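Local coordinates for protein aldehyde dehydrogenase 12 (Zea mays, PDB 6D97) that probably oxidises L-glutamate gamma-semialdehyde to glutamate with NAD+ as the electron acceptor, the last step of proline catabolism in plants, at residues N47-S52 and D247-N252; H98-A103 and N183-P188; A464-N469 and G484-G489. All blocks are in the same frame, centred on the assembly; numbering follows the deposited sequence.

Interaction 1 of 3, residues N47-S52 and D247-N252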
ATOM      1  N   ASN A  47     -36.732 -18.026  -7.418  1.00 32.00           N
ATOM      2  CA  ASN A  47     -35.912 -17.554  -6.320  1.00 35.28           C
ATOM      3  C   ASN A  47     -35.021 -18.685  -5.822  1.00 27.79           C
ATOM      4  O   ASN A  47     -35.273 -19.865  -6.070  1.00 34.40           O
ATOM      5  CB  ASN A  47     -36.784 -17.028  -5.178  1.00 30.60           C
ATOM      6  CG  ASN A  47     -37.850 -16.060  -5.658  1.00 29.12           C
ATOM      7  OD1 ASN A  47     -37.557 -14.913  -6.004  1.00 27.87           O
ATOM      8  ND2 ASN A  47     -39.100 -16.519  -5.684  1.00 29.75           N
ATOM      9  N   PHE A  48     -33.962 -18.305  -5.116  1.00 26.90           N
ATOM     10  CA  PHE A  48     -33.104 -19.252  -4.419  1.00 28.76           C
ATOM     11  C   PHE A  48     -32.983 -18.792  -2.977  1.00 29.95           C
ATOM     12  O   PHE A  48     -32.511 -17.679  -2.718  1.00 32.60           O
ATOM     13  CB  PHE A  48     -31.725 -19.345  -5.075  1.00 30.36           C
ATOM     14  CG  PHE A  48     -30.902 -20.504  -4.599  1.00 28.69           C
ATOM     15  CD1 PHE A  48     -31.086 -21.765  -5.138  1.00 36.17           C
ATOM     16  CD2 PHE A  48     -29.936 -20.332  -3.623  1.00 27.98           C
ATOM     17  CE1 PHE A  48     -30.328 -22.831  -4.711  1.00 31.62           C
ATOM     18  CE2 PHE A  48     -29.175 -21.395  -3.193  1.00 26.83           C
ATOM     19  CZ  PHE A  48     -29.373 -22.647  -3.734  1.00 29.02           C
ATOM     20  N   VAL A  49     -33.410 -19.637  -2.045  1.00 31.42           N
ATOM     21  CA  VAL A  49     -33.392 -19.285  -0.631  1.00 28.37           C
ATOM     22  C   VAL A  49     -33.261 -20.563   0.179  1.00 37.87           C
ATOM     23  O   VAL A  49     -33.817 -21.606  -0.180  1.00 28.95           O
ATOM     24  CB  VAL A  49     -34.650 -18.482  -0.234  1.00 36.17           C
ATOM     25  CG1 VAL A  49     -35.892 -19.358  -0.296  1.00 29.19           C
ATOM     26  CG2 VAL A  49     -34.491 -17.881   1.148  1.00 27.68           C
ATOM     27  N   GLN A  50     -32.497 -20.469   1.266  1.00 31.53           N
ATOM     28  CA  GLN A  50     -32.237 -21.590   2.164  1.00 30.60           C
ATOM     29  C   GLN A  50     -31.743 -22.817   1.399  1.00 41.18           C
ATOM     30  O   GLN A  50     -32.047 -23.956   1.759  1.00 38.57           O
ATOM     31  CB  GLN A  50     -33.477 -21.918   3.000  1.00 39.03           C
ATOM     32  CG  GLN A  50     -34.238 -20.679   3.458  1.00 51.65           C
ATOM     33  CD  GLN A  50     -34.583 -20.714   4.929  1.00 55.58           C
ATOM     34  OE1 GLN A  50     -33.698 -20.714   5.784  1.00 61.16           O
ATOM     35  NE2 GLN A  50     -35.874 -20.749   5.233  1.00 58.94           N
ATOM     36  N   GLY A  51     -30.987 -22.585   0.326  1.00 38.29           N
ATOM     37  CA  GLY A  51     -30.279 -23.640  -0.373  1.00 41.32           C
ATOM     38  C   GLY A  51     -31.015 -24.338  -1.497  1.00 40.10           C
ATOM     39  O   GLY A  51     -30.510 -25.349  -1.999  1.00 45.65           O
ATOM     40  N   SER A  52     -32.175 -23.844  -1.923  1.00 35.49           N
ATOM     41  CA  SER A  52     -32.888 -24.524  -2.997  1.00 34.08           C
ATOM     42  C   SER A  52     -33.644 -23.521  -3.855  1.00 38.65           C
ATOM     43  O   SER A  52     -34.006 -22.428  -3.411  1.00 36.45           O
ATOM     44  CB  SER A  52     -33.845 -25.595  -2.453  1.00 36.80           C
ATOM     45  OG  SER A  52     -34.648 -25.091  -1.401  1.00 48.31           O
ATOM     46  N   ASP A 247     -24.654 -20.035   0.851  1.00 31.71           N
ATOM     47  CA  ASP A 247     -23.879 -18.804   0.952  1.00 32.10           C
ATOM     48  C   ASP A 247     -24.621 -17.570   0.447  1.00 28.65           C
ATOM     49  O   ASP A 247     -24.241 -16.452   0.810  1.00 36.51           O
ATOM     50  CB  ASP A 247     -22.552 -18.946   0.200  1.00 33.63           C
ATOM     51  CG  ASP A 247     -21.482 -19.623   1.035  1.00 25.53           C
ATOM     52  OD1 ASP A 247     -21.842 -20.285   2.030  1.00 33.18           O
ATOM     53  OD2 ASP A 247     -20.284 -19.489   0.705  1.00 29.24           O
ATOM     54  N   MET A 248     -25.660 -17.729  -0.372  1.00 30.55           N
ATOM     55  CA  MET A 248     -26.377 -16.559  -0.861  1.00 33.61           C
ATOM     56  C   MET A 248     -27.825 -16.913  -1.166  1.00 34.31           C
ATOM     57  O   MET A 248     -28.184 -18.082  -1.340  1.00 34.76           O
ATOM     58  CB  MET A 248     -25.704 -15.955  -2.104  1.00 24.24           C
ATOM     59  CG  MET A 248     -25.778 -16.807  -3.372  1.00 27.17           C
ATOM     60  SD  MET A 248     -27.267 -16.578  -4.377  1.00 35.66           S
ATOM     61  CE  MET A 248     -27.072 -14.886  -4.927  1.00 21.42           C
ATOM     62  N   ASP A 249     -28.652 -15.872  -1.244  1.00 30.97           N
ATOM     63  CA  ASP A 249     -30.052 -15.991  -1.613  1.00 26.93           C
ATOM     64  C   ASP A 249     -30.348 -15.088  -2.802  1.00 28.54           C
ATOM     65  O   ASP A 249     -29.655 -14.097  -3.045  1.00 26.26           O
ATOM     66  CB  ASP A 249     -30.973 -15.628  -0.445  1.00 31.35           C
ATOM     67  CG  ASP A 249     -30.791 -16.546   0.739  1.00 35.77           C
ATOM     68  OD1 ASP A 249     -30.820 -17.780   0.550  1.00 39.21           O
ATOM     69  OD2 ASP A 249     -30.604 -16.033   1.857  1.00 36.27           O
ATOM     70  N   PHE A 250     -31.410 -15.432  -3.527  1.00 27.93           N
ATOM     71  CA  PHE A 250     -31.814 -14.725  -4.737  1.00 23.97           C
ATOM     72  C   PHE A 250     -33.309 -14.460  -4.644  1.00 28.83           C
ATOM     73  O   PHE A 250     -34.099 -15.408  -4.604  1.00 27.00           O
ATOM     74  CB  PHE A 250     -31.473 -15.566  -5.972  1.00 31.87           C
ATOM     75  CG  PHE A 250     -31.696 -14.871  -7.284  1.00 30.15           C
ATOM     76  CD1 PHE A 250     -31.064 -13.671  -7.575  1.00 23.87           C
ATOM     77  CD2 PHE A 250     -32.508 -15.450  -8.248  1.00 29.95           C
ATOM     78  CE1 PHE A 250     -31.259 -13.048  -8.797  1.00 29.53           C
ATOM     79  CE2 PHE A 250     -32.711 -14.837  -9.469  1.00 31.97           C
ATOM     80  CZ  PHE A 250     -32.085 -13.634  -9.747  1.00 35.28           C
ATOM     81  N   ILE A 251     -33.703 -13.191  -4.586  1.00 27.23           N
ATOM     82  CA  ILE A 251     -35.105 -12.823  -4.419  1.00 25.42           C
ATOM     83  C   ILE A 251     -35.554 -12.007  -5.625  1.00 28.61           C
ATOM     84  O   ILE A 251     -34.822 -11.132  -6.103  1.00 25.34           O
ATOM     85  CB  ILE A 251     -35.351 -12.054  -3.105  1.00 25.44           C
ATOM     86  CG1 ILE A 251     -36.842 -11.738  -2.946  1.00 26.42           C
ATOM     87  CG2 ILE A 251     -34.520 -10.780  -3.047  1.00 24.50           C
ATOM     88  CD1 ILE A 251     -37.239 -11.278  -1.554  1.00 30.18           C
ATOM     89  N   ASN A 252     -36.745 -12.314  -6.129  1.00 26.32           N
ATOM     90  CA  ASN A 252     -37.406 -11.519  -7.153  1.00 29.80           C
ATOM     91  C   ASN A 252     -38.647 -10.889  -6.536  1.00 29.01           C
ATOM     92  O   ASN A 252     -39.437 -11.581  -5.885  1.00 28.11           O
ATOM     93  CB  ASN A 252     -37.790 -12.371  -8.366  1.00 35.51           C
ATOM     94  CG  ASN A 252     -36.599 -13.052  -9.019  1.00 31.11           C
ATOM     95  OD1 ASN A 252     -35.992 -12.516  -9.944  1.00 36.84           O
ATOM     96  ND2 ASN A 252     -36.284 -14.257  -8.562  1.00 33.84           N
TER
HETATM   97  O   HOH W   1     -29.389 -20.199   0.424  1.00 31.50           O
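A single antiparallel bridge ties strand 43-49 to strand 249-251, an outermost strand of the parallel, Rossmann-type sheet that carries NAD in this aldehyde dehydrogenase. Phe-48 and Phe-250 form a hydrogen-bonded pair: Phe-48 N reaches Phe-250 O at 2.9 Å, on a lone pair in the carbonyl plane, and Phe-250 N returns to Phe-48 O at 2.6 Å, nearly straight at 166°. On one side of this pair Asn-47, its CG anti to the carbonyl carbon, offers OD1 to two donors of Asn-252. The backbone N of Asn-252 comes almost along the C=O axis of Asn-47 to lie 2.7 Å from OD1, while ND2 of Asn-252 approaches the same oxygen from above the amide plane, the two amides being 48° apart. The remaining amide ends are also used: Asn-47 ND2 gives to Ala-75 O, and Asn-252 OD1 accepts from Ser-228. On the other side, where the chain enters a type I' turn from Val-49 to Ser-52, the two carboxylate oxygens of Asp-249 serve different partners. OD2 bonds to Ser-88 OG, and OD1 of Asp-249 receives Gln-50 N at 3.2 Å from above the carboxylate plane. Val-49 CG2, anti to its own backbone N, rests 3.7 Å from that OD1. A water lies 2.8 Å from Asp-249 OD1, to which it can donate, and accepts a weak bond from Gly-51 N.

Interaction 2 of 3, residues H98-A103 and N183-P188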
ATOM      1  N   HIS A  98     -16.957 -15.889   6.949  1.00 21.85           N
ATOM      2  CA  HIS A  98     -15.537 -16.011   7.232  1.00 20.10           C
ATOM      3  C   HIS A  98     -14.974 -14.607   7.398  1.00 28.22           C
ATOM      4  O   HIS A  98     -15.596 -13.618   7.004  1.00 31.82           O
ATOM      5  CB  HIS A  98     -14.798 -16.772   6.125  1.00 20.93           C
ATOM      6  CG  HIS A  98     -14.850 -16.097   4.789  1.00 23.23           C
ATOM      7  ND1 HIS A  98     -15.801 -16.396   3.837  1.00 26.92           N
ATOM      8  CD2 HIS A  98     -14.072 -15.129   4.249  1.00 24.96           C
ATOM      9  CE1 HIS A  98     -15.604 -15.649   2.767  1.00 19.94           C
ATOM     10  NE2 HIS A  98     -14.564 -14.866   2.993  1.00 28.00           N
ATOM     11  N   ASN A  99     -13.790 -14.533   7.990  1.00 23.76           N
ATOM     12  CA  ASN A  99     -13.078 -13.273   8.145  1.00 18.07           C
ATOM     13  C   ASN A  99     -11.591 -13.608   8.195  1.00 27.54           C
ATOM     14  O   ASN A  99     -11.243 -14.796   8.161  1.00 24.52           O
ATOM     15  CB  ASN A  99     -13.562 -12.514   9.388  1.00 20.48           C
ATOM     16  CG  ASN A  99     -13.432 -13.316  10.661  1.00 23.70           C
ATOM     17  OD1 ASN A  99     -12.333 -13.712  11.049  1.00 24.46           O
ATOM     18  ND2 ASN A  99     -14.553 -13.514  11.352  1.00 26.73           N
ATOM     19  N   PRO A 100     -10.682 -12.623   8.252  1.00 24.98           N
ATOM     20  CA  PRO A 100      -9.249 -12.959   8.212  1.00 20.35           C
ATOM     21  C   PRO A 100      -8.784 -13.923   9.294  1.00 20.59           C
ATOM     22  O   PRO A 100      -7.691 -14.484   9.154  1.00 26.98           O
ATOM     23  CB  PRO A 100      -8.568 -11.593   8.360  1.00 17.77           C
ATOM     24  CG  PRO A 100      -9.514 -10.647   7.757  1.00 16.78           C
ATOM     25  CD  PRO A 100     -10.886 -11.166   8.116  1.00 22.98           C
ATOM     26  N   LEU A 101      -9.561 -14.141  10.356  1.00 21.52           N
ATOM     27  CA  LEU A 101      -9.158 -15.041  11.429  1.00 22.51           C
ATOM     28  C   LEU A 101     -10.033 -16.281  11.559  1.00 31.71           C
ATOM     29  O   LEU A 101      -9.702 -17.167  12.355  1.00 35.79           O
ATOM     30  CB  LEU A 101      -9.156 -14.298  12.774  1.00 24.00           C
ATOM     31  CG  LEU A 101      -8.152 -13.155  12.921  1.00 30.55           C
ATOM     32  CD1 LEU A 101      -8.176 -12.595  14.341  1.00 38.50           C
ATOM     33  CD2 LEU A 101      -6.753 -13.610  12.538  1.00 31.29           C
ATOM     34  N   LYS A 102     -11.136 -16.367  10.818  1.00 26.55           N
ATOM     35  CA  LYS A 102     -12.100 -17.448  10.978  1.00 29.62           C
ATOM     36  C   LYS A 102     -12.414 -18.068   9.624  1.00 37.63           C
ATOM     37  O   LYS A 102     -12.717 -17.348   8.668  1.00 37.61           O
ATOM     38  CB  LYS A 102     -13.388 -16.944  11.631  1.00 24.78           C
ATOM     39  CG  LYS A 102     -14.412 -18.040  11.857  1.00 20.97           C
ATOM     40  CD  LYS A 102     -15.723 -17.474  12.354  1.00 27.59           C
ATOM     41  CE  LYS A 102     -16.390 -16.657  11.263  1.00 29.19           C
ATOM     42  NZ  LYS A 102     -17.779 -16.270  11.625  1.00 26.67           N
ATOM     43  N   ALA A 103     -12.366 -19.400   9.561  1.00 34.91           N
ATOM     44  CA  ALA A 103     -12.577 -20.158   8.333  1.00 28.49           C
ATOM     45  C   ALA A 103     -11.841 -19.558   7.131  1.00 25.53           C
ATOM     46  O   ALA A 103     -12.440 -19.363   6.067  1.00 26.07           O
ATOM     47  CB  ALA A 103     -14.063 -20.288   8.034  1.00 20.62           C
ATOM     48  N   ASN A 183      -2.964  -4.095  14.718  1.00 25.69           N
ATOM     49  CA  ASN A 183      -3.274  -4.680  13.422  1.00 24.34           C
ATOM     50  C   ASN A 183      -4.566  -4.095  12.874  1.00 28.19           C
ATOM     51  O   ASN A 183      -5.536  -3.911  13.613  1.00 28.18           O
ATOM     52  CB  ASN A 183      -3.407  -6.203  13.524  1.00 30.94           C
ATOM     53  CG  ASN A 183      -2.172  -6.857  14.100  1.00 33.07           C
ATOM     54  OD1 ASN A 183      -1.906  -6.769  15.299  1.00 47.13           O
ATOM     55  ND2 ASN A 183      -1.415  -7.529  13.251  1.00 38.28           N
ATOM     56  N   GLY A 184      -4.581  -3.826  11.570  1.00 25.98           N
ATOM     57  CA  GLY A 184      -5.791  -3.378  10.912  1.00 23.10           C
ATOM     58  C   GLY A 184      -6.310  -4.379   9.900  1.00 29.19           C
ATOM     59  O   GLY A 184      -5.624  -4.681   8.921  1.00 25.46           O
ATOM     60  N   TYR A 185      -7.520  -4.890  10.114  1.00 23.07           N
ATOM     61  CA  TYR A 185      -8.100  -5.924   9.272  1.00 27.26           C
ATOM     62  C   TYR A 185      -9.281  -5.379   8.480  1.00 28.69           C
ATOM     63  O   TYR A 185      -9.844  -4.330   8.800  1.00 26.11           O
ATOM     64  CB  TYR A 185      -8.569  -7.122  10.105  1.00 23.76           C
ATOM     65  CG  TYR A 185      -7.457  -7.939  10.717  1.00 25.46           C
ATOM     66  CD1 TYR A 185      -6.861  -8.979  10.007  1.00 17.80           C
ATOM     67  CD2 TYR A 185      -7.008  -7.678  12.010  1.00 25.22           C
ATOM     68  CE1 TYR A 185      -5.848  -9.734  10.567  1.00 17.86           C
ATOM     69  CE2 TYR A 185      -5.997  -8.424  12.579  1.00 30.30           C
ATOM     70  CZ  TYR A 185      -5.424  -9.451  11.854  1.00 29.13           C
ATOM     71  OH  TYR A 185      -4.416 -10.191  12.423  1.00 25.05           O
ATOM     72  N   ARG A 186      -9.652  -6.116   7.435  1.00 21.80           N
ATOM     73  CA  ARG A 186     -10.887  -5.875   6.695  1.00 24.48           C
ATOM     74  C   ARG A 186     -11.897  -6.907   7.179  1.00 24.49           C
ATOM     75  O   ARG A 186     -11.801  -8.090   6.845  1.00 23.22           O
ATOM     76  CB  ARG A 186     -10.668  -5.972   5.189  1.00 28.59           C
ATOM     77  CG  ARG A 186      -9.574  -5.075   4.636  1.00 27.66           C
ATOM     78  CD  ARG A 186      -9.764  -3.628   5.044  1.00 21.18           C
ATOM     79  NE  ARG A 186     -11.101  -3.139   4.718  1.00 20.27           N
ATOM     80  CZ  ARG A 186     -11.527  -1.908   4.979  1.00 22.47           C
ATOM     81  NH1 ARG A 186     -10.718  -1.039   5.565  1.00 19.25           N
ATOM     82  NH2 ARG A 186     -12.762  -1.549   4.657  1.00 20.38           N
ATOM     83  N   TRP A 187     -12.858  -6.458   7.979  1.00 23.29           N
ATOM     84  CA  TRP A 187     -13.869  -7.331   8.562  1.00 20.86           C
ATOM     85  C   TRP A 187     -15.132  -7.313   7.713  1.00 24.08           C
ATOM     86  O   TRP A 187     -15.503  -6.266   7.180  1.00 29.05           O
ATOM     87  CB  TRP A 187     -14.217  -6.881   9.975  1.00 16.93           C
ATOM     88  CG  TRP A 187     -14.266  -7.994  10.954  1.00 21.01           C
ATOM     89  CD1 TRP A 187     -15.359  -8.449  11.638  1.00 17.95           C
ATOM     90  CD2 TRP A 187     -13.166  -8.805  11.368  1.00 17.60           C
ATOM     91  NE1 TRP A 187     -15.003  -9.493  12.455  1.00 22.51           N
ATOM     92  CE2 TRP A 187     -13.662  -9.734  12.307  1.00 18.68           C
ATOM     93  CE3 TRP A 187     -11.807  -8.838  11.036  1.00 22.09           C
ATOM     94  CZ2 TRP A 187     -12.846 -10.686  12.916  1.00 25.99           C
ATOM     95  CZ3 TRP A 187     -10.998  -9.782  11.641  1.00 25.39           C
ATOM     96  CH2 TRP A 187     -11.521 -10.695  12.572  1.00 22.79           C
ATOM     97  N   PRO A 188     -15.825  -8.440   7.587  1.00 30.51           N
ATOM     98  CA  PRO A 188     -17.091  -8.443   6.849  1.00 25.40           C
ATOM     99  C   PRO A 188     -18.178  -7.743   7.647  1.00 22.30           C
ATOM    100  O   PRO A 188     -18.010  -7.385   8.813  1.00 21.15           O
ATOM    101  CB  PRO A 188     -17.398  -9.934   6.677  1.00 25.99           C
ATOM    102  CG  PRO A 188     -16.760 -10.566   7.858  1.00 25.80           C
ATOM    103  CD  PRO A 188     -15.505  -9.771   8.130  1.00 29.95           C
TER
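The amide of Asn-99 lies stacked on the indole of Trp-187, the two planes only 18° apart and the side chains pointing the same way. Asn-99 CB stands 4.0 Å from the centroid of the six-membered ring of Trp-187, 9° off its normal, a CH-pi contact; Asn-99 CG comes to 3.5 Å from CZ2 of Trp-187. The crowded chi1 (57°, CG between the backbone N and the carbonyl carbon) lays the amide along the indole and brings Asn-99 OD1 within 2.9 Å of Leu-101 N, which donates to it and closes an Asx turn. ND2 gives to His-95 O and to Gly-479 O of a second subunit. Pro-100 spans the two aromatics: its CB meets Tyr-185 CD1 at 3.5 Å, and its CD meets Trp-187 CZ3 at 3.8 Å. Leu-101 crosses both rings at about a right angle, with CG at the indole edge. Pro-188 CD packs against Asn-99 CB at 3.6 Å. By this van der Waals packing the type I turn Asn-99 to Lys-102, just before helix 105-121, docks on strand 180-187 of the three-stranded antiparallel sheet at a subunit interface, consistent with the oligomerisation domain of aldehyde dehydrogenases.

Interaction 3 of 3, residues A464-N469 and G484-G489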
ATOM      1  N   ALA A 464     -17.512  11.399 -16.605  1.00 25.39           N
ATOM      2  CA  ALA A 464     -17.219  12.652 -17.283  1.00 27.50           C
ATOM      3  C   ALA A 464     -16.044  12.417 -18.218  1.00 28.30           C
ATOM      4  O   ALA A 464     -15.241  11.502 -18.015  1.00 26.85           O
ATOM      5  CB  ALA A 464     -16.900  13.773 -16.293  1.00 24.90           C
ATOM      6  N   ALA A 465     -15.955  13.260 -19.243  1.00 31.56           N
ATOM      7  CA  ALA A 465     -14.885  13.180 -20.224  1.00 25.82           C
ATOM      8  C   ALA A 465     -14.413  14.579 -20.581  1.00 26.05           C
ATOM      9  O   ALA A 465     -15.224  15.487 -20.784  1.00 29.80           O
ATOM     10  CB  ALA A 465     -15.332  12.445 -21.493  1.00 25.34           C
ATOM     11  N   ILE A 466     -13.096  14.741 -20.658  1.00 25.32           N
ATOM     12  CA  ILE A 466     -12.468  15.998 -21.043  1.00 28.90           C
ATOM     13  C   ILE A 466     -11.637  15.690 -22.280  1.00 30.04           C
ATOM     14  O   ILE A 466     -10.541  15.123 -22.183  1.00 29.32           O
ATOM     15  CB  ILE A 466     -11.609  16.592 -19.923  1.00 27.43           C
ATOM     16  CG1 ILE A 466     -12.355  16.513 -18.589  1.00 26.99           C
ATOM     17  CG2 ILE A 466     -11.247  18.036 -20.249  1.00 30.38           C
ATOM     18  CD1 ILE A 466     -11.457  16.614 -17.394  1.00 24.98           C
ATOM     19  N   VAL A 467     -12.161  16.049 -23.450  1.00 28.76           N
ATOM     20  CA  VAL A 467     -11.534  15.703 -24.725  1.00 28.82           C
ATOM     21  C   VAL A 467     -10.565  16.832 -25.063  1.00 31.71           C
ATOM     22  O   VAL A 467     -10.930  17.846 -25.660  1.00 27.94           O
ATOM     23  CB  VAL A 467     -12.565  15.468 -25.823  1.00 29.54           C
ATOM     24  CG1 VAL A 467     -11.871  15.088 -27.120  1.00 31.03           C
ATOM     25  CG2 VAL A 467     -13.552  14.387 -25.395  1.00 32.63           C
ATOM     26  N   SER A 468      -9.307  16.640 -24.674  1.00 32.79           N
ATOM     27  CA  SER A 468      -8.211  17.571 -24.897  1.00 35.76           C
ATOM     28  C   SER A 468      -6.922  16.876 -24.492  1.00 31.30           C
ATOM     29  O   SER A 468      -6.924  16.022 -23.601  1.00 33.79           O
ATOM     30  CB  SER A 468      -8.389  18.866 -24.093  1.00 38.10           C
ATOM     31  OG  SER A 468      -7.188  19.616 -24.052  1.00 37.96           O
ATOM     32  N   ASN A 469      -5.829  17.236 -25.161  1.00 25.35           N
ATOM     33  CA  ASN A 469      -4.498  16.780 -24.778  1.00 29.41           C
ATOM     34  C   ASN A 469      -3.648  17.889 -24.179  1.00 30.33           C
ATOM     35  O   ASN A 469      -2.492  17.642 -23.824  1.00 29.55           O
ATOM     36  CB  ASN A 469      -3.775  16.161 -25.978  1.00 29.22           C
ATOM     37  CG  ASN A 469      -4.037  14.678 -26.098  1.00 28.40           C
ATOM     38  OD1 ASN A 469      -4.839  14.122 -25.354  1.00 33.25           O
ATOM     39  ND2 ASN A 469      -3.361  14.028 -27.034  1.00 28.84           N
ATOM     40  N   GLY A 484     -16.702  10.921 -10.299  1.00 21.37           N
ATOM     41  CA  GLY A 484     -15.887   9.860  -9.724  1.00 20.32           C
ATOM     42  C   GLY A 484     -15.157   9.013 -10.744  1.00 22.68           C
ATOM     43  O   GLY A 484     -14.207   8.303 -10.403  1.00 26.62           O
ATOM     44  N   THR A 485     -15.591   9.061 -12.001  1.00 32.70           N
ATOM     45  CA  THR A 485     -14.953   8.294 -13.073  1.00 25.05           C
ATOM     46  C   THR A 485     -14.799   9.229 -14.269  1.00 31.15           C
ATOM     47  O   THR A 485     -15.644   9.257 -15.169  1.00 23.58           O
ATOM     48  CB  THR A 485     -15.746   7.051 -13.433  1.00 26.84           C
ATOM     49  OG1 THR A 485     -16.138   6.368 -12.237  1.00 32.83           O
ATOM     50  CG2 THR A 485     -14.885   6.131 -14.271  1.00 24.76           C
ATOM     51  N   THR A 486     -13.702   9.977 -14.281  1.00 24.39           N
ATOM     52  CA  THR A 486     -13.456  11.005 -15.278  1.00 24.70           C
ATOM     53  C   THR A 486     -12.334  10.566 -16.206  1.00 32.01           C
ATOM     54  O   THR A 486     -11.259  10.168 -15.746  1.00 31.11           O
ATOM     55  CB  THR A 486     -13.097  12.331 -14.608  1.00 24.53           C
ATOM     56  OG1 THR A 486     -14.173  12.738 -13.754  1.00 23.79           O
ATOM     57  CG2 THR A 486     -12.856  13.400 -15.659  1.00 24.66           C
ATOM     58  N   TYR A 487     -12.587  10.643 -17.509  1.00 26.29           N
ATOM     59  CA  TYR A 487     -11.598  10.327 -18.530  1.00 24.12           C
ATOM     60  C   TYR A 487     -11.065  11.621 -19.132  1.00 24.91           C
ATOM     61  O   TYR A 487     -11.824  12.568 -19.360  1.00 30.40           O
ATOM     62  CB  TYR A 487     -12.196   9.442 -19.626  1.00 23.70           C
ATOM     63  CG  TYR A 487     -12.769   8.123 -19.142  1.00 23.08           C
ATOM     64  CD1 TYR A 487     -13.984   8.075 -18.468  1.00 26.82           C
ATOM     65  CD2 TYR A 487     -12.104   6.926 -19.379  1.00 22.22           C
ATOM     66  CE1 TYR A 487     -14.518   6.879 -18.036  1.00 27.61           C
ATOM     67  CE2 TYR A 487     -12.627   5.723 -18.942  1.00 21.52           C
ATOM     68  CZ  TYR A 487     -13.833   5.705 -18.272  1.00 28.41           C
ATOM     69  OH  TYR A 487     -14.359   4.507 -17.845  1.00 36.29           O
ATOM     70  N   ALA A 488      -9.759  11.661 -19.390  1.00 26.12           N
ATOM     71  CA  ALA A 488      -9.099  12.877 -19.851  1.00 28.19           C
ATOM     72  C   ALA A 488      -8.106  12.534 -20.950  1.00 29.28           C
ATOM     73  O   ALA A 488      -7.275  11.639 -20.782  1.00 29.44           O
ATOM     74  CB  ALA A 488      -8.384  13.593 -18.699  1.00 24.17           C
ATOM     75  N   GLY A 489      -8.182  13.262 -22.058  1.00 30.51           N
ATOM     76  CA  GLY A 489      -7.352  12.985 -23.210  1.00 24.21           C
ATOM     77  C   GLY A 489      -8.176  13.105 -24.471  1.00 32.32           C
ATOM     78  O   GLY A 489      -9.404  13.195 -24.392  1.00 31.42           O
TER
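Side chains of matched residues project to the same face of this parallel strand pair. Ala-464, Ile-466, Thr-486 and Ala-488 share one face; Ala-465 and Tyr-487 share the other. On the first, Ile-466 crosses Thr-486 obliquely, its CD1 touching CG2 of Thr-486 at 3.9 Å. Ile-466 CG1 is anti to the carbonyl carbon, and Thr-486 CG2 is anti to its backbone N. Thr-486 OG1 thus sits beside its own N, where it bonds to Asn-483 O and to Arg-528 of a second subunit. Ile-466 is covered by helix 471-479, the helix of the right-handed beta-alpha-beta crossover that joins the strands. On the second face the Tyr-487 ring turns its edge to Ala-464 O, which lies in the ring plane 3.7 Å from CD1 of Tyr-487. That carbonyl also takes Tyr-487 N at 2.8 Å, with an angle of 170°. Ile-466 N then gives to Tyr-487 O at 2.8 Å, and Gly-489 N to Ile-466 O at 3.0 Å, both nearly along the C=O axis. At the end Asn-469 OD1 rests 3.5 Å from Gly-489 CA and accepts from Ile-490 N, while ND2 bonds to Val-534 O of the second subunit. Gly-489 has backbone angles (phi 138°) at which a CB would collide with the preceding carbonyl O. Backbone bonds therefore carry the contact, and similar pairing by Thr-485 to Ala-488 extends the sheet into the neighbouring subunit.

All three contacts are largely buried, yet they sit in different parts of the fold. Interaction 1 joins strand 43-49 of a separate mixed sheet to the outermost strand of the NAD-binding sheet by one bridge and involves no other chain; polar side chains do much of its work. Interaction 2, nested within the loop that interaction 1 closes, relies on rings, prolines and a stacked amide; the nearest atoms of the two are about 6 Å apart. Interaction 3 belongs to a seven-stranded sheet on the opposite side of the chain's centre from interaction 1 and is held by backbone bonds. Interactions 2 and 3 both meet the second subunit, interaction 2 by packing and side-chain bonds, interaction 3 by a continued sheet.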